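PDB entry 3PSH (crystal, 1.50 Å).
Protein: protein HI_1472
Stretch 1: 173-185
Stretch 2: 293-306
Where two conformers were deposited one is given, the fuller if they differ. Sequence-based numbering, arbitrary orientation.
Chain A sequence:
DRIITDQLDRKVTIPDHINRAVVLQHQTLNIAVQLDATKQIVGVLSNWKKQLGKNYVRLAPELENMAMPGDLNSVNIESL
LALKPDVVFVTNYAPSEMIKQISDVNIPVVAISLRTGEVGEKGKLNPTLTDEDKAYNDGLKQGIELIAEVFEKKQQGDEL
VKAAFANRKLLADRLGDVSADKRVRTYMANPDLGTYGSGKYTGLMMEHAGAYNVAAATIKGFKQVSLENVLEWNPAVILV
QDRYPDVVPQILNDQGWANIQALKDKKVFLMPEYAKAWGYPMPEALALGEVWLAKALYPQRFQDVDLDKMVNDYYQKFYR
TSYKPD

Stretch 1, residues 173-185: DRLGDVSADKRVR
Stretch 2 293-306: LAKALYPQRFQDVD

Stretch 1 begins in a helix that started earlier in the chain, then makes a type I turn from Leu-175 to Val-178 and enters a strand at Val-184. Stretch 2 is a helix through Leu-297, a 3-10 segment at 299-301 and a type I turn from Phe-302 to Val-305. Arg-174 CA lies 6.8 Å from Arg-301 CA, and Val-184 CA 7.8 Å from Leu-297 CA, so the stretches run in opposite senses. Together they bury 588 Å².

Ala-294 points toward stretch 1. The small Ala-294 CB meets Leu-175 CD1 at 4.0 Å. Leu-297 (m, t) reaches Val-184, CD1 to CB 4.2 Å.

Tyr-298 leaves helical phi/psi (-129/62), with chi1 m and chi2 -96°. Leu-175 (m, t) lays CD2 over one ring face, 4.0 Å from the Tyr-298 ring centroid, a CH-pi contact. Val-178 (t) packs CG2 4.0 Å from Tyr-298 CE1. One water donates to Tyr-298 OH (2.7 Å) and to Lys-182 O (2.9 Å), linking the phenol to the backbone.

The CA-to-CB bond of Arg-301 points toward stretch 1; the side chain is m, t, t with chi4 -142°. Arg-301 NH1 donates to Arg-174 O at 2.8 Å and to Asp-177 OD1 at 2.6 Å. Arg-301 NH2 donates to Asp-177 OD2 at 3.0 Å, making a two-pronged salt bridge. Asp-177 has chi1 p. The planar guanidinium bonds at its edge and leaves a face for Val-178 CG2.

Phe-302 (m, chi2 -76°) is buried. Phe-302 CZ lies 3.5 Å from Arg-174 CB, and Leu-175 CD2 sits at the ring edge, 3.9 Å from Phe-302 CE2. Branched Leu-175 thus suits an apolar pocket.

Asp-304 (p) takes the Arg-174 guanidinium: NH1 to OD1 3.0 Å, NH2 to OD2 2.8 Å, a second salt bridge. Arg-174 NH1 also donates to Arg-301 O (2.9 Å). Arg-174 has chi1 m, chi2 -92°, chi3 t and chi4 105°.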

# COMPACT_ATOMS: atom_id res chain seq x y z
N ASP A 173 -15.74 -1.26 -17.03
CA ASP A 173 -16.47 -1.58 -18.31
C ASP A 173 -16.47 -3.10 -18.52
O ASP A 173 -17.52 -3.69 -18.79
CB ASP A 173 -15.76 -0.91 -19.50
CG ASP A 173 -16.08 0.59 -19.62
OD1 ASP A 173 -17.00 1.09 -18.95
OD2 ASP A 173 -15.41 1.23 -20.41
N ARG A 174 -15.31 -3.73 -18.34
CA ARG A 174 -15.19 -5.20 -18.68
C ARG A 174 -15.79 -6.09 -17.64
O ARG A 174 -16.07 -7.25 -17.91
CB ARG A 174 -13.73 -5.61 -18.92
CG ARG A 174 -12.97 -4.71 -19.99
CD ARG A 174 -13.15 -5.39 -21.38
NE ARG A 174 -12.49 -4.65 -22.43
CZ ARG A 174 -11.34 -4.99 -23.03
NH1 ARG A 174 -10.65 -6.07 -22.67
NH2 ARG A 174 -10.85 -4.23 -23.98
N LEU A 175 -16.03 -5.58 -16.40
CA LEU A 175 -16.47 -6.44 -15.32
C LEU A 175 -17.79 -5.91 -14.73
O LEU A 175 -18.30 -6.46 -13.79
CB LEU A 175 -15.43 -6.56 -14.14
CG LEU A 175 -14.08 -7.11 -14.66
CD1 LEU A 175 -13.00 -7.15 -13.49
CD2 LEU A 175 -14.32 -8.47 -15.23
N GLY A 176 -18.37 -4.93 -15.41
CA GLY A 176 -19.68 -4.34 -15.01
C GLY A 176 -20.91 -5.23 -14.90
O GLY A 176 -21.89 -4.82 -14.21
N ASP A 177 -20.86 -6.40 -15.58
CA ASP A 177 -21.93 -7.44 -15.47
C ASP A 177 -21.69 -8.54 -14.46
O ASP A 177 -22.48 -9.50 -14.34
CB ASP A 177 -22.13 -8.12 -16.82
CG ASP A 177 -20.87 -8.90 -17.24
OD1 ASP A 177 -19.77 -8.33 -17.18
OD2 ASP A 177 -21.02 -10.03 -17.65
N VAL A 178 -20.61 -8.45 -13.68
CA VAL A 178 -20.42 -9.45 -12.66
C VAL A 178 -21.32 -9.27 -11.43
O VAL A 178 -21.10 -8.38 -10.58
CB VAL A 178 -18.94 -9.54 -12.25
CG1 VAL A 178 -18.74 -10.63 -11.23
CG2 VAL A 178 -18.11 -9.85 -13.51
N SER A 179 -22.25 -10.21 -11.30
CA SER A 179 -23.20 -10.12 -10.24
C SER A 179 -22.62 -10.53 -8.89
O SER A 179 -21.58 -11.24 -8.82
CB SER A 179 -24.44 -10.99 -10.51
OG SER A 179 -24.12 -12.39 -10.54
N ALA A 180 -23.30 -10.08 -7.81
CA ALA A 180 -22.78 -10.43 -6.49
C ALA A 180 -22.68 -11.91 -6.26
O ALA A 180 -21.83 -12.34 -5.44
CB ALA A 180 -23.57 -9.73 -5.31
N ASP A 181 -23.60 -12.71 -6.82
CA ASP A 181 -23.48 -14.13 -6.50
C ASP A 181 -22.26 -14.79 -7.26
O ASP A 181 -21.79 -15.85 -6.83
CB ASP A 181 -24.83 -14.80 -6.75
CG ASP A 181 -24.78 -16.33 -6.59
OD1 ASP A 181 -24.90 -16.81 -5.45
OD2 ASP A 181 -24.51 -17.00 -7.60
N LYS A 182 -21.77 -14.15 -8.31
CA LYS A 182 -20.67 -14.67 -9.16
C LYS A 182 -19.33 -14.12 -8.82
O LYS A 182 -18.31 -14.72 -9.16
CB LYS A 182 -20.90 -14.38 -10.66
CG LYS A 182 -22.19 -15.08 -11.35
CD LYS A 182 -22.10 -16.61 -11.28
CE LYS A 182 -23.14 -17.29 -12.27
NZ LYS A 182 -22.88 -16.85 -13.69
N ARG A 183 -19.29 -12.95 -8.22
CA ARG A 183 -17.99 -12.40 -7.79
C ARG A 183 -17.17 -13.44 -7.07
O ARG A 183 -17.66 -14.17 -6.15
CB ARG A 183 -18.35 -11.17 -6.92
CG ARG A 183 -17.34 -10.19 -6.63
CD ARG A 183 -18.09 -9.03 -5.80
NE ARG A 183 -18.65 -7.98 -6.69
CZ ARG A 183 -17.85 -7.10 -7.36
NH1 ARG A 183 -16.51 -7.17 -7.23
NH2 ARG A 183 -18.32 -6.15 -8.21
N VAL A 184 -15.86 -13.46 -7.37
CA VAL A 184 -14.94 -14.57 -6.93
C VAL A 184 -14.58 -14.35 -5.45
O VAL A 184 -14.11 -13.23 -5.09
CB VAL A 184 -13.66 -14.60 -7.81
CG1 VAL A 184 -12.71 -15.70 -7.21
CG2 VAL A 184 -13.99 -14.87 -9.26
N ARG A 185 -14.89 -15.32 -4.58
CA ARG A 185 -14.58 -15.22 -3.11
C ARG A 185 -13.11 -15.52 -2.84
O ARG A 185 -12.64 -16.64 -3.03
CB ARG A 185 -15.47 -16.16 -2.33
CG ARG A 185 -16.96 -15.61 -2.43
CD ARG A 185 -18.01 -16.51 -1.74
NE ARG A 185 -17.60 -16.88 -0.36
CZ ARG A 185 -17.64 -16.15 0.77
NH1 ARG A 185 -18.07 -14.85 0.81
NH2 ARG A 185 -17.22 -16.79 1.90
N LEU A 293 -4.98 -8.85 -11.35
CA LEU A 293 -5.89 -9.75 -10.69
C LEU A 293 -7.12 -9.98 -11.64
O LEU A 293 -7.67 -11.11 -11.70
CB LEU A 293 -6.35 -9.16 -9.32
CG LEU A 293 -7.31 -10.00 -8.51
CD1 LEU A 293 -6.71 -11.38 -8.17
CD2 LEU A 293 -7.61 -9.20 -7.21
N ALA A 294 -7.54 -8.92 -12.34
CA ALA A 294 -8.71 -9.04 -13.26
C ALA A 294 -8.35 -10.08 -14.31
O ALA A 294 -9.16 -10.95 -14.62
CB ALA A 294 -9.04 -7.73 -13.90
N LYS A 295 -7.12 -10.02 -14.88
CA LYS A 295 -6.75 -10.92 -15.96
C LYS A 295 -6.58 -12.36 -15.44
O LYS A 295 -6.78 -13.35 -16.19
CB LYS A 295 -5.41 -10.50 -16.65
CG LYS A 295 -5.36 -9.29 -17.42
CD LYS A 295 -3.96 -9.10 -18.16
CE LYS A 295 -3.42 -10.25 -19.13
NZ LYS A 295 -4.08 -10.22 -20.49
N ALA A 296 -6.11 -12.48 -14.20
CA ALA A 296 -5.93 -13.77 -13.59
C ALA A 296 -7.30 -14.46 -13.43
O ALA A 296 -7.42 -15.68 -13.56
CB ALA A 296 -5.17 -13.63 -12.20
N LEU A 297 -8.32 -13.70 -13.07
CA LEU A 297 -9.60 -14.29 -12.66
C LEU A 297 -10.56 -14.29 -13.90
O LEU A 297 -11.46 -15.16 -13.90
CB LEU A 297 -10.32 -13.44 -11.58
CG LEU A 297 -9.54 -13.28 -10.27
CD1 LEU A 297 -10.41 -12.39 -9.33
CD2 LEU A 297 -9.17 -14.65 -9.65
N TYR A 298 -10.38 -13.34 -14.86
CA TYR A 298 -11.21 -13.32 -16.09
C TYR A 298 -10.35 -13.24 -17.27
O TYR A 298 -10.46 -12.30 -18.06
CB TYR A 298 -12.19 -12.14 -16.09
CG TYR A 298 -13.10 -12.09 -14.84
CD1 TYR A 298 -14.41 -12.64 -14.87
CD2 TYR A 298 -12.62 -11.56 -13.61
CE1 TYR A 298 -15.21 -12.59 -13.70
CE2 TYR A 298 -13.44 -11.51 -12.49
CZ TYR A 298 -14.75 -12.08 -12.52
OH TYR A 298 -15.64 -12.14 -11.46
N PRO A 299 -9.48 -14.29 -17.48
CA PRO A 299 -8.51 -14.16 -18.62
C PRO A 299 -9.19 -13.92 -20.01
O PRO A 299 -8.66 -13.19 -20.83
CB PRO A 299 -7.80 -15.47 -18.62
CG PRO A 299 -8.80 -16.50 -17.86
CD PRO A 299 -9.35 -15.57 -16.76
N GLN A 300 -10.39 -14.50 -20.20
CA GLN A 300 -11.02 -14.42 -21.53
C GLN A 300 -11.62 -13.08 -21.78
O GLN A 300 -12.15 -12.85 -22.87
CB GLN A 300 -12.12 -15.50 -21.59
CG GLN A 300 -11.53 -16.95 -21.47
CD GLN A 300 -10.18 -17.08 -22.22
OE1 GLN A 300 -9.97 -16.54 -23.35
NE2 GLN A 300 -9.19 -17.76 -21.53
N ARG A 301 -11.55 -12.17 -20.76
CA ARG A 301 -12.12 -10.81 -20.99
C ARG A 301 -11.03 -9.80 -21.23
O ARG A 301 -11.38 -8.64 -21.51
CB ARG A 301 -13.00 -10.26 -19.87
CG ARG A 301 -14.23 -11.07 -19.57
CD ARG A 301 -15.01 -10.50 -18.30
NE ARG A 301 -16.19 -11.35 -18.11
CZ ARG A 301 -17.39 -10.88 -17.73
NH1 ARG A 301 -17.55 -9.60 -17.54
NH2 ARG A 301 -18.48 -11.66 -17.61
N PHE A 302 -9.74 -10.25 -21.16
CA PHE A 302 -8.62 -9.32 -21.19
C PHE A 302 -7.49 -9.73 -22.15
O PHE A 302 -6.36 -9.36 -21.94
CB PHE A 302 -8.08 -9.09 -19.74
CG PHE A 302 -9.08 -8.38 -18.88
CD1 PHE A 302 -9.31 -6.98 -19.02
CD2 PHE A 302 -9.86 -9.13 -17.94
CE1 PHE A 302 -10.30 -6.32 -18.18
CE2 PHE A 302 -10.84 -8.47 -17.09
CZ PHE A 302 -11.04 -7.03 -17.23
N GLN A 303 -7.78 -10.56 -23.15
CA GLN A 303 -6.68 -11.05 -24.00
C GLN A 303 -5.96 -10.04 -24.81
O GLN A 303 -4.77 -10.21 -25.10
CB GLN A 303 -7.27 -12.21 -24.88
CG GLN A 303 -7.64 -13.51 -24.10
CD GLN A 303 -6.48 -14.23 -23.47
OE1 GLN A 303 -5.32 -14.13 -23.91
NE2 GLN A 303 -6.79 -15.07 -22.52
N ASP A 304 -6.65 -8.93 -25.09
CA ASP A 304 -6.10 -7.78 -25.76
C ASP A 304 -5.26 -6.90 -24.85
O ASP A 304 -4.68 -5.93 -25.34
CB ASP A 304 -7.14 -6.77 -26.37
CG ASP A 304 -8.18 -6.30 -25.34
OD1 ASP A 304 -8.64 -7.22 -24.59
OD2 ASP A 304 -8.64 -5.14 -25.35
N VAL A 305 -5.34 -7.13 -23.54
CA VAL A 305 -4.64 -6.20 -22.59
C VAL A 305 -3.24 -6.72 -22.37
O VAL A 305 -3.05 -7.75 -21.72
CB VAL A 305 -5.42 -6.13 -21.26
CG1 VAL A 305 -4.67 -5.29 -20.26
CG2 VAL A 305 -6.80 -5.47 -21.57
N ASP A 306 -2.26 -6.01 -22.92
CA ASP A 306 -0.85 -6.41 -22.88
C ASP A 306 -0.28 -5.97 -21.50
O ASP A 306 0.21 -4.84 -21.36
CB ASP A 306 -0.04 -5.77 -24.00
CG ASP A 306 1.44 -6.21 -23.99
OD1 ASP A 306 1.96 -6.86 -23.00
OD2 ASP A 306 2.08 -5.97 -25.04
O HOH W 1 -17.10 -14.37 -11.72